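Local coordinates for HRDC domain-containing protein (PDB 3CYM) that is uncharacterised but probably acts on nucleic acids as a 3'-5' exonuclease of the ribonuclease D type, at residues Ser347-Ser351 against Arg394-Trp398. Residue numbers count along the deposited sequence, not the author numbering.
Sequences SAPKS and RNLCW
The indole of Trp398 lies with one face over the backbone of Ala348 and the CD atom of Pro349. Two CH-pi contacts define this overlap: Ala348 CA sits 3.9 Å from the centroid of the Trp398 five-membered ring, 12° off its normal, and Pro349 CD sits 3.5 Å from the centroid of the six-membered ring, 10° off. Chi1 of -166° (t) and chi2 of -121° carry the indole over the 347-351 loop. Ala348 (-71/148) and Pro349 (-60/140) are in polyproline II conformation before Lys350 turns (-77/-23) and Ser351 occupies the N-cap position of helix 352-358. In register, Ala348 CA is 5.0 Å from Asn395 CA. Here the Ala348 methyl fits against the helix: its CB is 3.4 Å from Arg394 O and 3.7 Å from Trp398 CB. The one hydrogen bond between the segments runs from Ala348 N to Asn395 OD1, 2.9 Å, with an N-H...O angle of 161° and Asn395 chi1 at m; ND2 of Asn395 hydrogen-bonds to Gln414 OE1, and OD1 also accepts from Gln391 NE2. Arg394 (m, t, m) runs along the other end of the loop, with NE 3.7 Å from Lys350 CA, which lies over one guanidinium face, while NH2 hydrogen-bonds to Gln391 OE1. Trp355 NE1 hydrogen-bonds to Pro349 O, and its ring meets Trp398. The 374 Å² contact thus joins the polyproline II lead-in of helix 352-358 to the C-terminal part of helix 390-397 through CH-pi contacts of Ala348 CA and Pro349 CD with the Trp398 indole, within the helical, HRDC-like C-terminal domain of this ribonuclease D relative.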
loop_
_atom_site.group_PDB
_atom_site.type_symbol
_atom_site.label_atom_id
_atom_site.label_comp_id
_atom_site.label_asym_id
_atom_site.label_seq_id
_atom_site.Cartn_x
_atom_site.Cartn_y
_atom_site.Cartn_z
ATOM N N SER A 347 7.128 4.312 -22.126
ATOM C CA SER A 347 6.826 5.334 -21.127
ATOM C C SER A 347 8.050 6.181 -20.751
ATOM O O SER A 347 9.191 5.714 -20.801
ATOM C CB SER A 347 6.185 4.715 -19.877
ATOM O OG SER A 347 7.053 3.790 -19.244
ATOM N N ALA A 348 7.784 7.429 -20.375
ATOM C CA ALA A 348 8.804 8.440 -20.104
ATOM C C ALA A 348 9.582 8.175 -18.816
ATOM O O ALA A 348 9.018 7.624 -17.866
ATOM C CB ALA A 348 8.140 9.794 -20.011
ATOM N N PRO A 349 10.880 8.565 -18.782
ATOM C CA PRO A 349 11.644 8.641 -17.534
ATOM C C PRO A 349 11.012 9.619 -16.542
ATOM O O PRO A 349 10.528 10.682 -16.945
ATOM C CB PRO A 349 13.012 9.167 -17.992
ATOM C CG PRO A 349 12.773 9.778 -19.328
ATOM C CD PRO A 349 11.720 8.925 -19.937
ATOM N N LYS A 350 11.004 9.249 -15.264
ATOM C CA LYS A 350 10.450 10.106 -14.211
ATOM C C LYS A 350 11.423 11.229 -13.855
ATOM O O LYS A 350 11.022 12.270 -13.331
ATOM C CB LYS A 350 10.125 9.290 -12.949
ATOM C CG LYS A 350 9.267 8.062 -13.180
ATOM C CD LYS A 350 9.458 7.060 -12.056
ATOM C CE LYS A 350 9.091 5.658 -12.506
ATOM N NZ LYS A 350 9.707 4.627 -11.621
ATOM N N SER A 351 12.703 11.002 -14.139
ATOM C CA SER A 351 13.767 11.933 -13.783
ATOM C C SER A 351 13.866 13.066 -14.805
ATOM O O SER A 351 14.073 12.815 -15.992
ATOM C CB SER A 351 15.099 11.177 -13.672
ATOM O OG SER A 351 16.149 12.020 -13.234
ATOM N N ARG A 394 4.100 13.393 -18.538
ATOM C CA ARG A 394 5.420 12.973 -18.997
ATOM C C ARG A 394 5.330 12.018 -20.196
ATOM O O ARG A 394 6.008 12.216 -21.210
ATOM C CB ARG A 394 6.200 12.319 -17.853
ATOM C CG ARG A 394 6.520 13.259 -16.693
ATOM C CD ARG A 394 7.629 12.701 -15.807
ATOM N NE ARG A 394 7.136 11.712 -14.853
ATOM C CZ ARG A 394 6.740 11.987 -13.614
ATOM N NH1 ARG A 394 6.766 13.230 -13.155
ATOM N NH2 ARG A 394 6.305 11.012 -12.831
ATOM N N ASN A 395 4.488 10.989 -20.078
ATOM C CA ASN A 395 4.222 10.069 -21.186
ATOM C C ASN A 395 3.735 10.791 -22.456
ATOM O O ASN A 395 4.209 10.502 -23.556
ATOM C CB ASN A 395 3.240 8.965 -20.753
ATOM C CG ASN A 395 3.857 7.978 -19.753
ATOM O OD1 ASN A 395 5.060 8.022 -19.469
ATOM N ND2 ASN A 395 3.030 7.079 -19.219
ATOM N N LEU A 396 2.831 11.757 -22.277
ATOM C CA LEU A 396 2.283 12.586 -23.366
ATOM C C LEU A 396 3.336 13.399 -24.124
ATOM O O LEU A 396 3.277 13.523 -25.346
ATOM C CB LEU A 396 1.193 13.514 -22.808
ATOM C CG LEU A 396 0.527 14.599 -23.667
ATOM C CD1 LEU A 396 -0.516 14.036 -24.633
ATOM C CD2 LEU A 396 -0.109 15.619 -22.746
ATOM N N CYS A 397 4.294 13.947 -23.387
ATOM C CA CYS A 397 5.330 14.786 -23.968
ATOM C C CYS A 397 6.564 13.984 -24.393
ATOM O O CYS A 397 7.502 14.536 -24.968
ATOM C CB CYS A 397 5.697 15.910 -23.000
ATOM S SG CYS A 397 4.304 17.018 -22.674
ATOM N N TRP A 398 6.538 12.676 -24.137
ATOM C CA TRP A 398 7.629 11.774 -24.516
ATOM C C TRP A 398 7.551 11.395 -25.994
ATOM O O TRP A 398 7.304 10.240 -26.355
ATOM C CB TRP A 398 7.621 10.533 -23.626
ATOM C CG TRP A 398 8.881 9.717 -23.705
ATOM C CD1 TRP A 398 8.979 8.412 -24.081
ATOM C CD2 TRP A 398 10.221 10.156 -23.419
ATOM N NE1 TRP A 398 10.290 8.004 -24.041
ATOM C CE2 TRP A 398 11.074 9.053 -23.639
ATOM C CE3 TRP A 398 10.783 11.370 -22.995
ATOM C CZ2 TRP A 398 12.456 9.125 -23.452
ATOM C CZ3 TRP A 398 12.158 11.440 -22.807
ATOM C CH2 TRP A 398 12.975 10.323 -23.032
#